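Local atomic coordinates of soluble lytic murein transglycosylase (Pseudomonas aeruginosa, PDB entry 5OHU), a protein that breaks down peptidoglycan as a lytic transglycosylase, acting on its glycan strands both exolytically and endolytically. Residues L389-A394 with Y466-D471; R473-A477 with R501-F506; R427-H431 with F455-S460; S493-A498 with Y621-L625. All blocks are in the same frame, centred on the assembly; numbering follows the deposited sequence.

Interaction 1: residues L389-A394 with Y466-D471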
loop_
_atom_site.group_PDB
_atom_site.type_symbol
_atom_site.label_atom_id
_atom_site.label_comp_id
_atom_site.label_asym_id
_atom_site.label_seq_id
_atom_site.Cartn_x
_atom_site.Cartn_y
_atom_site.Cartn_z
ATOM N N LEU A 389 -20.397 -11.892 15.867
ATOM C CA LEU A 389 -19.498 -11.067 16.680
ATOM C C LEU A 389 -18.752 -11.881 17.735
ATOM O O LEU A 389 -18.593 -11.436 18.876
ATOM C CB LEU A 389 -20.263 -9.939 17.361
ATOM C CG LEU A 389 -21.088 -9.074 16.421
ATOM C CD1 LEU A 389 -21.865 -8.016 17.191
ATOM C CD2 LEU A 389 -20.170 -8.458 15.404
ATOM N N GLY A 390 -18.255 -13.065 17.382
ATOM C CA GLY A 390 -17.527 -13.879 18.344
ATOM C C GLY A 390 -16.103 -13.429 18.633
ATOM O O GLY A 390 -15.281 -13.340 17.717
ATOM N N ASN A 391 -15.797 -13.163 19.907
ATOM C CA ASN A 391 -14.482 -12.684 20.348
ATOM C C ASN A 391 -13.719 -13.861 20.952
ATOM O O ASN A 391 -13.854 -14.161 22.142
ATOM C CB ASN A 391 -14.646 -11.540 21.345
ATOM C CG ASN A 391 -13.322 -10.991 21.857
ATOM O OD1 ASN A 391 -12.244 -11.337 21.363
ATOM N ND2 ASN A 391 -13.404 -10.116 22.852
ATOM N N ARG A 392 -12.894 -14.510 20.132
ATOM C CA ARG A 392 -12.269 -15.792 20.466
ATOM C C ARG A 392 -10.748 -15.686 20.417
ATOM O O ARG A 392 -10.151 -15.758 19.327
ATOM C CB ARG A 392 -12.781 -16.869 19.500
ATOM C CG ARG A 392 -11.953 -18.147 19.351
ATOM C CD ARG A 392 -11.804 -18.942 20.641
ATOM N NE ARG A 392 -11.090 -20.196 20.399
ATOM C CZ ARG A 392 -10.561 -20.964 21.350
ATOM N NH1 ARG A 392 -9.929 -22.086 21.025
ATOM N NH2 ARG A 392 -10.656 -20.611 22.627
ATOM N N PRO A 393 -10.078 -15.490 21.553
ATOM C CA PRO A 393 -8.610 -15.556 21.562
ATOM C C PRO A 393 -8.114 -16.912 21.084
ATOM O O PRO A 393 -8.619 -17.961 21.486
ATOM C CB PRO A 393 -8.249 -15.320 23.032
ATOM C CG PRO A 393 -9.422 -14.597 23.600
ATOM C CD PRO A 393 -10.622 -15.125 22.869
ATOM N N ALA A 394 -7.115 -16.880 20.209
ATOM C CA ALA A 394 -6.530 -18.114 19.707
ATOM C C ALA A 394 -5.876 -18.890 20.845
ATOM O O ALA A 394 -5.268 -18.304 21.745
ATOM C CB ALA A 394 -5.505 -17.816 18.609
ATOM N N TYR A 466 -6.011 -14.299 11.501
ATOM C CA TYR A 466 -6.818 -14.791 12.610
ATOM C C TYR A 466 -7.713 -13.651 13.083
ATOM O O TYR A 466 -7.318 -12.819 13.897
ATOM C CB TYR A 466 -5.947 -15.311 13.739
ATOM C CG TYR A 466 -6.787 -15.905 14.823
ATOM C CD1 TYR A 466 -7.348 -17.165 14.670
ATOM C CD2 TYR A 466 -7.061 -15.197 15.985
ATOM C CE1 TYR A 466 -8.139 -17.717 15.653
ATOM C CE2 TYR A 466 -7.848 -15.739 16.972
ATOM C CZ TYR A 466 -8.387 -17.000 16.801
ATOM O OH TYR A 466 -9.178 -17.548 17.781
ATOM N N TRP A 467 -8.946 -13.643 12.601
ATOM C CA TRP A 467 -9.829 -12.507 12.794
ATOM C C TRP A 467 -10.687 -12.586 14.057
ATOM O O TRP A 467 -11.280 -11.570 14.439
ATOM C CB TRP A 467 -10.730 -12.365 11.572
ATOM C CG TRP A 467 -9.970 -12.347 10.287
ATOM C CD1 TRP A 467 -10.052 -13.255 9.278
ATOM C CD2 TRP A 467 -9.010 -11.363 9.865
ATOM N NE1 TRP A 467 -9.213 -12.899 8.248
ATOM C CE2 TRP A 467 -8.563 -11.740 8.583
ATOM C CE3 TRP A 467 -8.489 -10.200 10.446
ATOM C CZ2 TRP A 467 -7.613 -11.000 7.872
ATOM C CZ3 TRP A 467 -7.552 -9.455 9.731
ATOM C CH2 TRP A 467 -7.122 -9.863 8.463
ATOM N N ASP A 468 -10.753 -13.739 14.723
ATOM C CA ASP A 468 -11.701 -13.920 15.816
ATOM C C ASP A 468 -11.239 -13.317 17.137
ATOM O O ASP A 468 -12.013 -13.324 18.101
ATOM C CB ASP A 468 -11.997 -15.407 16.013
ATOM C CG ASP A 468 -12.423 -16.084 14.732
ATOM O OD1 ASP A 468 -12.570 -15.382 13.710
ATOM O OD2 ASP A 468 -12.611 -17.318 14.747
ATOM N N ASP A 469 -10.021 -12.791 17.223
ATOM C CA ASP A 469 -9.554 -12.184 18.469
ATOM C C ASP A 469 -9.848 -10.693 18.394
ATOM O O ASP A 469 -9.068 -9.917 17.835
ATOM C CB ASP A 469 -8.074 -12.453 18.710
ATOM C CG ASP A 469 -7.638 -12.087 20.123
ATOM O OD1 ASP A 469 -8.168 -11.100 20.679
ATOM O OD2 ASP A 469 -6.760 -12.786 20.679
ATOM N N LEU A 470 -10.968 -10.293 18.984
ATOM C CA LEU A 470 -11.420 -8.915 18.929
ATOM C C LEU A 470 -10.836 -8.055 20.039
ATOM O O LEU A 470 -10.959 -6.827 19.983
ATOM C CB LEU A 470 -12.946 -8.885 18.967
ATOM C CG LEU A 470 -13.611 -9.637 17.805
ATOM C CD1 LEU A 470 -15.125 -9.385 17.812
ATOM C CD2 LEU A 470 -13.033 -9.182 16.461
ATOM N N ASP A 471 -10.208 -8.664 21.045
ATOM C CA ASP A 471 -9.452 -7.878 22.010
ATOM C C ASP A 471 -8.196 -7.306 21.363
ATOM O O ASP A 471 -7.908 -6.109 21.487
ATOM C CB ASP A 471 -9.109 -8.733 23.231
ATOM C CG ASP A 471 -10.309 -8.940 24.158
ATOM O OD1 ASP A 471 -11.459 -8.722 23.709
ATOM O OD2 ASP A 471 -10.104 -9.323 25.331
HETATM O O HOH W 1 -5.041 -14.692 20.023
#
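An extended loop can be fastened to the start of a helix by one amide side chain, and Asn391 does so here. Its OD1 accepts a hydrogen bond from Leu470 N at 2.9 Å and a weak one from Asp471 N at 3.4 Å, while its ND2 donates to Asp471 OD1 at 2.5 Å. Asp471 OD1 also forms a salt bridge with Lys624. These backbone NH groups lie at the start of the short, weakly bonded helix 470-473, whose N-cap is Asp469, its side chain bonded to Ile472 N. The junction lies at the surface, where the loop between helices 374-383 and 398-406 packs against a segment of the TPR-like L-domain family. Leu470 points toward the loop, with CD1 4.0 Å from Gly390 O. At the opposite end, Tyr466 OH donates to Arg392 O at 2.6 Å, and Ala394 CB sits over the Tyr466 ring, 3.7 Å from its centroid, in a CH-pi contact. Between these anchors, Arg392 N bonds Asp468 O at 2.5 Å.

Interaction 2: residues R473-A477 with R501-F506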
loop_
_atom_site.group_PDB
_atom_site.type_symbol
_atom_site.label_atom_id
_atom_site.label_comp_id
_atom_site.label_asym_id
_atom_site.label_seq_id
_atom_site.Cartn_x
_atom_site.Cartn_y
_atom_site.Cartn_z
ATOM N N ARG A 473 -7.567 -7.144 18.006
ATOM C CA ARG A 473 -7.859 -6.372 16.807
ATOM C C ARG A 473 -8.512 -5.032 17.116
ATOM O O ARG A 473 -8.483 -4.137 16.263
ATOM C CB ARG A 473 -8.748 -7.178 15.853
ATOM C CG ARG A 473 -8.022 -8.321 15.117
ATOM C CD ARG A 473 -8.940 -9.009 14.099
ATOM N NE ARG A 473 -9.353 -8.091 13.036
ATOM C CZ ARG A 473 -10.558 -8.083 12.479
ATOM N NH1 ARG A 473 -11.478 -8.941 12.893
ATOM N NH2 ARG A 473 -10.847 -7.202 11.519
ATOM N N PHE A 474 -9.091 -4.862 18.305
ATOM C CA PHE A 474 -9.861 -3.662 18.636
ATOM C C PHE A 474 -9.520 -3.182 20.046
ATOM O O PHE A 474 -10.283 -3.359 20.997
ATOM C CB PHE A 474 -11.354 -3.927 18.430
ATOM C CG PHE A 474 -11.667 -4.255 17.006
ATOM C CD1 PHE A 474 -11.591 -3.261 16.043
ATOM C CD2 PHE A 474 -11.906 -5.559 16.600
ATOM C CE1 PHE A 474 -11.811 -3.539 14.705
ATOM C CE2 PHE A 474 -12.136 -5.849 15.248
ATOM C CZ PHE A 474 -12.078 -4.836 14.305
ATOM N N PRO A 475 -8.370 -2.534 20.191
ATOM C CA PRO A 475 -7.980 -2.026 21.508
ATOM C C PRO A 475 -8.925 -0.941 22.010
ATOM O O PRO A 475 -9.602 -0.251 21.237
ATOM C CB PRO A 475 -6.573 -1.459 21.268
ATOM C CG PRO A 475 -6.395 -1.408 19.785
ATOM C CD PRO A 475 -7.287 -2.435 19.201
ATOM N N MET A 476 -8.933 -0.771 23.342
ATOM C CA MET A 476 -9.818 0.176 24.016
ATOM C C MET A 476 -9.054 1.228 24.806
ATOM O O MET A 476 -9.595 1.773 25.773
ATOM C CB MET A 476 -10.774 -0.565 24.950
ATOM C CG MET A 476 -11.666 -1.572 24.257
ATOM S SD MET A 476 -13.054 -0.750 23.463
ATOM C CE MET A 476 -14.005 -0.222 24.884
ATOM N N ALA A 477 -7.804 1.504 24.445
ATOM C CA ALA A 477 -7.018 2.470 25.204
ATOM C C ALA A 477 -7.641 3.861 25.120
ATOM O O ALA A 477 -8.200 4.250 24.093
ATOM C CB ALA A 477 -5.577 2.511 24.693
ATOM N N ARG A 501 -9.118 3.541 15.353
ATOM C CA ARG A 501 -8.564 2.239 15.008
ATOM C C ARG A 501 -8.025 2.225 13.574
ATOM O O ARG A 501 -6.947 1.676 13.315
ATOM C CB ARG A 501 -9.633 1.168 15.231
ATOM C CG ARG A 501 -9.373 -0.168 14.538
ATOM C CD ARG A 501 -8.148 -0.886 15.073
ATOM N NE ARG A 501 -8.076 -2.220 14.496
ATOM C CZ ARG A 501 -7.499 -2.487 13.329
ATOM N NH1 ARG A 501 -6.939 -1.506 12.627
ATOM N NH2 ARG A 501 -7.483 -3.730 12.867
ATOM N N GLN A 502 -8.736 2.862 12.640
ATOM C CA GLN A 502 -8.296 2.929 11.248
ATOM C C GLN A 502 -7.104 3.860 11.069
ATOM O O GLN A 502 -6.162 3.532 10.346
ATOM C CB GLN A 502 -9.462 3.395 10.366
ATOM C CG GLN A 502 -9.156 3.707 8.915
ATOM C CD GLN A 502 -8.562 2.526 8.129
ATOM O OE1 GLN A 502 -7.621 2.705 7.343
ATOM N NE2 GLN A 502 -9.037 1.312 8.417
ATOM N N GLU A 503 -7.119 5.015 11.727
ATOM C CA GLU A 503 -6.114 6.035 11.458
ATOM C C GLU A 503 -4.751 5.647 12.026
ATOM O O GLU A 503 -3.728 5.762 11.343
ATOM C CB GLU A 503 -6.570 7.386 12.032
ATOM C CG GLU A 503 -7.686 8.076 11.246
ATOM C CD GLU A 503 -7.256 8.496 9.838
ATOM O OE1 GLU A 503 -8.139 8.735 8.994
ATOM O OE2 GLU A 503 -6.037 8.583 9.571
ATOM N N SER A 504 -4.717 5.206 13.280
ATOM C CA SER A 504 -3.470 4.988 13.996
ATOM C C SER A 504 -3.335 3.599 14.588
ATOM O O SER A 504 -2.246 3.265 15.069
ATOM C CB SER A 504 -3.326 5.996 15.149
ATOM O OG SER A 504 -4.293 5.708 16.158
ATOM N N ALA A 505 -4.406 2.801 14.605
ATOM C CA ALA A 505 -4.419 1.531 15.336
ATOM C C ALA A 505 -3.998 1.755 16.784
ATOM O O ALA A 505 -3.286 0.948 17.385
ATOM C CB ALA A 505 -3.528 0.488 14.657
ATOM N N PHE A 506 -4.407 2.900 17.327
ATOM C CA PHE A 506 -4.215 3.262 18.724
ATOM C C PHE A 506 -2.754 3.444 19.115
ATOM O O PHE A 506 -2.413 3.347 20.293
ATOM C CB PHE A 506 -4.895 2.247 19.642
ATOM C CG PHE A 506 -6.371 2.449 19.739
ATOM C CD1 PHE A 506 -7.221 1.904 18.782
ATOM C CD2 PHE A 506 -6.912 3.211 20.771
ATOM C CE1 PHE A 506 -8.586 2.104 18.857
ATOM C CE2 PHE A 506 -8.276 3.407 20.864
ATOM C CZ PHE A 506 -9.115 2.855 19.905
#
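Buried loop-helix contacts often depend on a few side chains held in definite conformations, and Arg501 and Phe506 carry this one. Arg501 leaves the helix with chi1 t, bends at chi2 (p) and extends again at chi3 (t), a course that brings its NE to 2.6 Å from Arg473 O, where it donates a hydrogen bond. The carbonyl lies at the edge of the guanidinium, near its plane. Phe474, with chi1 m, meets the same arginine, its CE1 lying 4.0 Å from Arg501 NE; Tyr621 meets the Phe474 ring edge-to-face. Where the helix gives way, Ala505 and Phe506 both adopt positive phi, and Ser504, in the p rotamer, receives a weak bond from Phe506 N to its OG at 3.0 Å. This turn directs Phe506, chi1 m, against the loop: CD1 meets Pro475 CG at 3.6 Å, Pro475 O lies over one face of the ring, and Ala477 O sits at its edge, 3.3 Å from CE2. The run Glu503-Ser504-Ala505-Phe506, near the end of this helix, matches the Glu-Ser signature of the lysozyme-like transglycosylase SLT domain.

Interaction 3: residues R427-H431 with F455-S460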
loop_
_atom_site.group_PDB
_atom_site.type_symbol
_atom_site.label_atom_id
_atom_site.label_comp_id
_atom_site.label_asym_id
_atom_site.label_seq_id
_atom_site.Cartn_x
_atom_site.Cartn_y
_atom_site.Cartn_z
ATOM N N ARG A 427 11.464 -2.284 14.701
ATOM C CA ARG A 427 12.135 -2.827 13.526
ATOM C C ARG A 427 12.484 -4.300 13.718
ATOM O O ARG A 427 12.279 -5.111 12.810
ATOM C CB ARG A 427 13.387 -2.016 13.188
ATOM C CG ARG A 427 13.973 -2.405 11.842
ATOM C CD ARG A 427 15.246 -1.650 11.504
ATOM N NE ARG A 427 15.030 -0.214 11.366
ATOM C CZ ARG A 427 15.410 0.687 12.266
ATOM N NH1 ARG A 427 16.038 0.298 13.368
ATOM N NH2 ARG A 427 15.175 1.976 12.058
ATOM N N GLU A 428 13.011 -4.668 14.889
ATOM C CA GLU A 428 13.203 -6.083 15.192
ATOM C C GLU A 428 11.902 -6.845 15.028
ATOM O O GLU A 428 11.836 -7.883 14.349
ATOM C CB GLU A 428 13.717 -6.261 16.622
ATOM C CG GLU A 428 15.200 -5.996 16.822
ATOM C CD GLU A 428 16.108 -7.031 16.152
ATOM O OE1 GLU A 428 17.341 -6.781 16.122
ATOM O OE2 GLU A 428 15.606 -8.082 15.665
ATOM N N TRP A 429 10.846 -6.325 15.654
ATOM C CA TRP A 429 9.565 -7.014 15.674
ATOM C C TRP A 429 9.055 -7.259 14.261
ATOM O O TRP A 429 8.624 -8.368 13.931
ATOM C CB TRP A 429 8.573 -6.184 16.479
ATOM C CG TRP A 429 7.517 -6.959 17.146
ATOM C CD1 TRP A 429 6.238 -7.149 16.708
ATOM C CD2 TRP A 429 7.625 -7.643 18.401
ATOM N NE1 TRP A 429 5.546 -7.924 17.611
ATOM C CE2 TRP A 429 6.372 -8.239 18.660
ATOM C CE3 TRP A 429 8.663 -7.827 19.320
ATOM C CZ2 TRP A 429 6.124 -8.988 19.810
ATOM C CZ3 TRP A 429 8.418 -8.570 20.461
ATOM C CH2 TRP A 429 7.156 -9.142 20.696
ATOM N N TYR A 430 9.114 -6.234 13.407
ATOM C CA TYR A 430 8.574 -6.339 12.051
ATOM C C TYR A 430 9.444 -7.216 11.165
ATOM O O TYR A 430 8.926 -7.964 10.333
ATOM C CB TYR A 430 8.438 -4.955 11.409
ATOM C CG TYR A 430 7.403 -4.051 12.041
ATOM C CD1 TYR A 430 6.489 -4.538 12.975
ATOM C CD2 TYR A 430 7.342 -2.706 11.702
ATOM C CE1 TYR A 430 5.548 -3.701 13.558
ATOM C CE2 TYR A 430 6.405 -1.864 12.268
ATOM C CZ TYR A 430 5.510 -2.361 13.194
ATOM O OH TYR A 430 4.588 -1.502 13.743
ATOM N N HIS A 431 10.768 -7.104 11.297
ATOM C CA HIS A 431 11.649 -7.945 10.496
ATOM C C HIS A 431 11.470 -9.411 10.862
ATOM O O HIS A 431 11.329 -10.266 9.979
ATOM C CB HIS A 431 13.106 -7.503 10.660
ATOM C CG HIS A 431 14.074 -8.287 9.828
ATOM N ND1 HIS A 431 14.158 -8.153 8.458
ATOM C CD2 HIS A 431 15.000 -9.216 10.172
ATOM C CE1 HIS A 431 15.094 -8.963 7.995
ATOM N NE2 HIS A 431 15.619 -9.620 9.014
ATOM N N PHE A 455 -0.610 -1.623 17.634
ATOM C CA PHE A 455 -0.399 -1.789 16.194
ATOM C C PHE A 455 0.492 -2.979 15.867
ATOM O O PHE A 455 0.116 -3.775 14.989
ATOM C CB PHE A 455 0.136 -0.499 15.572
ATOM C CG PHE A 455 0.358 -0.597 14.092
ATOM C CD1 PHE A 455 -0.619 -1.144 13.269
ATOM C CD2 PHE A 455 1.537 -0.152 13.522
ATOM C CE1 PHE A 455 -0.418 -1.249 11.905
ATOM C CE2 PHE A 455 1.745 -0.246 12.164
ATOM C CZ PHE A 455 0.769 -0.796 11.350
ATOM N N PRO A 456 1.664 -3.167 16.488
ATOM C CA PRO A 456 2.398 -4.424 16.247
ATOM C C PRO A 456 1.522 -5.656 16.428
ATOM O O PRO A 456 1.564 -6.572 15.601
ATOM C CB PRO A 456 3.536 -4.362 17.275
ATOM C CG PRO A 456 3.776 -2.907 17.469
ATOM C CD PRO A 456 2.414 -2.264 17.387
ATOM N N ALA A 457 0.715 -5.690 17.490
ATOM C CA ALA A 457 -0.181 -6.818 17.709
ATOM C C ALA A 457 -1.202 -6.940 16.584
ATOM O O ALA A 457 -1.422 -8.038 16.054
ATOM C CB ALA A 457 -0.877 -6.669 19.064
ATOM N N ILE A 458 -1.833 -5.821 16.205
ATOM C CA ILE A 458 -2.787 -5.825 15.095
ATOM C C ILE A 458 -2.106 -6.277 13.808
ATOM O O ILE A 458 -2.658 -7.074 13.037
ATOM C CB ILE A 458 -3.414 -4.424 14.938
ATOM C CG1 ILE A 458 -4.432 -4.150 16.059
ATOM C CG2 ILE A 458 -4.029 -4.247 13.533
ATOM C CD1 ILE A 458 -4.767 -2.676 16.245
ATOM N N ARG A 459 -0.895 -5.772 13.556
ATOM C CA ARG A 459 -0.154 -6.144 12.354
ATOM C C ARG A 459 0.115 -7.650 12.307
ATOM O O ARG A 459 -0.100 -8.298 11.279
ATOM C CB ARG A 459 1.143 -5.338 12.299
ATOM C CG ARG A 459 1.976 -5.508 11.054
ATOM C CD ARG A 459 3.177 -4.579 11.128
ATOM N NE ARG A 459 4.217 -4.922 10.164
ATOM C CZ ARG A 459 4.327 -4.380 8.957
ATOM N NH1 ARG A 459 3.455 -3.462 8.555
ATOM N NH2 ARG A 459 5.311 -4.757 8.149
ATOM N N SER A 460 0.552 -8.232 13.427
ATOM C CA SER A 460 0.876 -9.657 13.436
ATOM C C SER A 460 -0.371 -10.508 13.242
ATOM O O SER A 460 -0.392 -11.422 12.410
ATOM C CB SER A 460 1.571 -10.037 14.743
ATOM O OG SER A 460 2.846 -9.443 14.829
HETATM O O HOH W 2 2.762 -8.593 17.242
#
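Parallel helices in a repeat array can stand well apart and still interlock if large side chains bridge the gap. The axes of segments 427-431 and 455-460 run in nearly the same direction, 6° apart, with a closest approach of 11.1 Å, and helix 438-450 comes between them in the chain. Parallel packing of alternate helices is consistent with the TPR-like L-domain family. The largest bump is Tyr430, whose ring fills a hollow formed by Phe455, Pro456 and Arg459. Its hydroxyl reaches the rim of that hollow, with OH 3.3 Å from Phe455 CD2 and 4.1 Å from Pro456 CG, while Arg459 lies across one face of the ring, CD 3.5 Å from Tyr430 CE1. Trp429 is the second bump, its CD1 resting 3.9 Å from Pro456 CB; the indole also touches Ala413, Leu447 and Ala448. The space left between the indole and Ser460 is occupied by a water, which accepts from Trp429 NE1 at 2.9 Å and donates to Ser460 OG at 2.6 Å. Ser460 OG is bonded to Gln444 as well. The two segments thus share no direct hydrogen bond: they are held by apolar packing, by the solvent bridge and by a cation-pi interaction, Arg459 CZ standing 4.4 Å from the Tyr430 ring centroid, so the arginine contributes both its charge, over the pi face, and its aliphatic CD to the packing.

Interaction 4: residues S493-A498 with Y621-L625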
loop_
_atom_site.group_PDB
_atom_site.type_symbol
_atom_site.label_atom_id
_atom_site.label_comp_id
_atom_site.label_asym_id
_atom_site.label_seq_id
_atom_site.Cartn_x
_atom_site.Cartn_y
_atom_site.Cartn_z
ATOM N N SER A 493 -20.087 7.022 20.018
ATOM C CA SER A 493 -18.713 6.845 20.487
ATOM C C SER A 493 -18.023 5.663 19.803
ATOM O O SER A 493 -16.796 5.658 19.688
ATOM C CB SER A 493 -18.685 6.703 22.009
ATOM O OG SER A 493 -18.659 5.348 22.389
ATOM N N SER A 494 -18.779 4.678 19.319
ATOM C CA SER A 494 -18.170 3.613 18.536
ATOM C C SER A 494 -17.514 4.164 17.280
ATOM O O SER A 494 -16.499 3.630 16.825
ATOM C CB SER A 494 -19.209 2.562 18.159
ATOM O OG SER A 494 -20.229 3.129 17.374
ATOM N N TRP A 495 -18.062 5.240 16.725
ATOM C CA TRP A 495 -17.506 5.806 15.505
ATOM C C TRP A 495 -16.111 6.371 15.750
ATOM O O TRP A 495 -15.201 6.165 14.939
ATOM C CB TRP A 495 -18.446 6.880 14.963
ATOM C CG TRP A 495 -18.115 7.335 13.569
ATOM C CD1 TRP A 495 -17.625 6.569 12.531
ATOM C CD2 TRP A 495 -18.233 8.669 13.062
ATOM N NE1 TRP A 495 -17.448 7.355 11.408
ATOM C CE2 TRP A 495 -17.812 8.645 11.708
ATOM C CE3 TRP A 495 -18.661 9.884 13.619
ATOM C CZ2 TRP A 495 -17.802 9.794 10.908
ATOM C CZ3 TRP A 495 -18.657 11.030 12.821
ATOM C CH2 TRP A 495 -18.238 10.971 11.477
ATOM N N ILE A 496 -15.910 7.054 16.879
ATOM C CA ILE A 496 -14.609 7.656 17.120
ATOM C C ILE A 496 -13.558 6.587 17.449
ATOM O O ILE A 496 -12.397 6.705 17.038
ATOM C CB ILE A 496 -14.738 8.734 18.210
ATOM C CG1 ILE A 496 -13.503 9.615 18.256
ATOM C CG2 ILE A 496 -14.940 8.119 19.573
ATOM C CD1 ILE A 496 -13.659 10.777 19.217
ATOM N N PHE A 497 -13.929 5.534 18.180
ATOM C CA PHE A 497 -13.039 4.385 18.317
ATOM C C PHE A 497 -12.683 3.811 16.948
ATOM O O PHE A 497 -11.517 3.503 16.678
ATOM C CB PHE A 497 -13.692 3.297 19.168
ATOM C CG PHE A 497 -13.651 3.553 20.638
ATOM C CD1 PHE A 497 -14.534 4.444 21.223
ATOM C CD2 PHE A 497 -12.758 2.870 21.447
ATOM C CE1 PHE A 497 -14.509 4.673 22.579
ATOM C CE2 PHE A 497 -12.735 3.088 22.810
ATOM C CZ PHE A 497 -13.613 3.993 23.375
ATOM N N ALA A 498 -13.691 3.658 16.075
ATOM C CA ALA A 498 -13.461 3.139 14.730
ATOM C C ALA A 498 -12.506 4.022 13.933
ATOM O O ALA A 498 -11.585 3.522 13.282
ATOM C CB ALA A 498 -14.789 2.999 13.983
ATOM N N TYR A 621 -17.023 -2.014 17.840
ATOM C CA TYR A 621 -16.884 -1.166 19.012
ATOM C C TYR A 621 -18.231 -0.935 19.678
ATOM O O TYR A 621 -18.291 -0.769 20.903
ATOM C CB TYR A 621 -16.207 0.147 18.638
ATOM C CG TYR A 621 -14.702 0.025 18.600
ATOM C CD1 TYR A 621 -13.992 -0.315 19.746
ATOM C CD2 TYR A 621 -13.991 0.226 17.413
ATOM C CE1 TYR A 621 -12.613 -0.443 19.728
ATOM C CE2 TYR A 621 -12.607 0.114 17.380
ATOM C CZ TYR A 621 -11.920 -0.227 18.547
ATOM O OH TYR A 621 -10.542 -0.344 18.543
ATOM N N GLY A 622 -19.316 -0.954 18.894
ATOM C CA GLY A 622 -20.645 -0.865 19.478
ATOM C C GLY A 622 -20.913 -1.974 20.475
ATOM O O GLY A 622 -21.436 -1.733 21.567
ATOM N N GLN A 623 -20.539 -3.209 20.123
ATOM C CA GLN A 623 -20.686 -4.312 21.068
ATOM C C GLN A 623 -19.815 -4.095 22.299
ATOM O O GLN A 623 -20.292 -4.204 23.434
ATOM C CB GLN A 623 -20.347 -5.645 20.397
ATOM C CG GLN A 623 -21.151 -6.828 20.939
ATOM C CD GLN A 623 -22.631 -6.751 20.564
ATOM O OE1 GLN A 623 -22.994 -6.192 19.529
ATOM N NE2 GLN A 623 -23.491 -7.309 21.412
ATOM N N LYS A 624 -18.533 -3.767 22.094
ATOM C CA LYS A 624 -17.622 -3.584 23.222
ATOM C C LYS A 624 -18.055 -2.431 24.110
ATOM O O LYS A 624 -17.770 -2.433 25.312
ATOM C CB LYS A 624 -16.189 -3.355 22.726
ATOM C CG LYS A 624 -15.555 -4.599 22.096
ATOM C CD LYS A 624 -14.152 -4.318 21.569
ATOM C CE LYS A 624 -13.066 -4.979 22.409
ATOM N NZ LYS A 624 -13.217 -6.476 22.428
ATOM N N LEU A 625 -18.717 -1.434 23.543
ATOM C CA LEU A 625 -19.195 -0.305 24.323
ATOM C C LEU A 625 -20.605 -0.512 24.864
ATOM O O LEU A 625 -21.119 0.383 25.538
ATOM C CB LEU A 625 -19.141 0.977 23.484
ATOM C CG LEU A 625 -17.707 1.472 23.297
ATOM C CD1 LEU A 625 -17.584 2.456 22.134
ATOM C CD2 LEU A 625 -17.185 2.068 24.630
#
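Where helix ends converge, small residues allow the backbones to come close, as happens between the first turns of helix 493-504 and the last turn of helix 605-624. The CA atoms of Ser494 and Tyr621 are only 5.0 Å apart, and Gly622 adds no side chain, leaving Ser494 CB 3.6 Å from Gly622 N. The contact belongs to the lysozyme-like, largely helical transglycosylase SLT fold and joins two segments separated by more than 120 residues. Each helix keeps its own bonding up to the junction: Phe497 N to Ser493 O at 3.2 Å and Ala498 N to Ser494 O at 2.9 Å in one, Leu625 N to Tyr621 O at 2.8 Å in the other. Around the close approach the side chains form a buried apolar layer. Phe497 CB sits over the face of the Tyr621 ring, 3.5 Å from its centroid, a CH-pi contact, while the two rings themselves meet obliquely at 42°. Ala498 borders the same tyrosine, its N 3.7 Å from Tyr621 CD2. The hydroxyl of Tyr621 extends further, to a hydrogen bond with Pro475 O, and Phe497 is backed by Leu482 and Val483 of helix 479-488. Leu625 completes the layer, its CD1 the nearer methyl: it makes an off-centre CH-pi contact with the Phe497 ring, 4.2 Å from its centroid, and lies only 3.1 Å from Ser493 OG.

Following the chain from its N terminus, interaction 1 opens at 389-394, and the mostly helical loop it bounds contains the whole of interaction 3, which closes at 455-460 before interaction 1 closes at 466-471. Interaction 2 then opens at 473-477. Before it closes at 501-506, interaction 4 has begun at 493-498 on the same helix, so these two cross; interaction 4 closes last, at 621-625. Interaction 3 lies within the TPR-like L-domain family region; interactions 2 and 4 each have one segment, on helix 493-504, in the SLT region. Ile458 and Phe455 of interaction 3 pack on Arg501 and Ala505 of interaction 2, while the Asp471-Lys624 salt bridge joins interactions 1 and 4, tying both parts together.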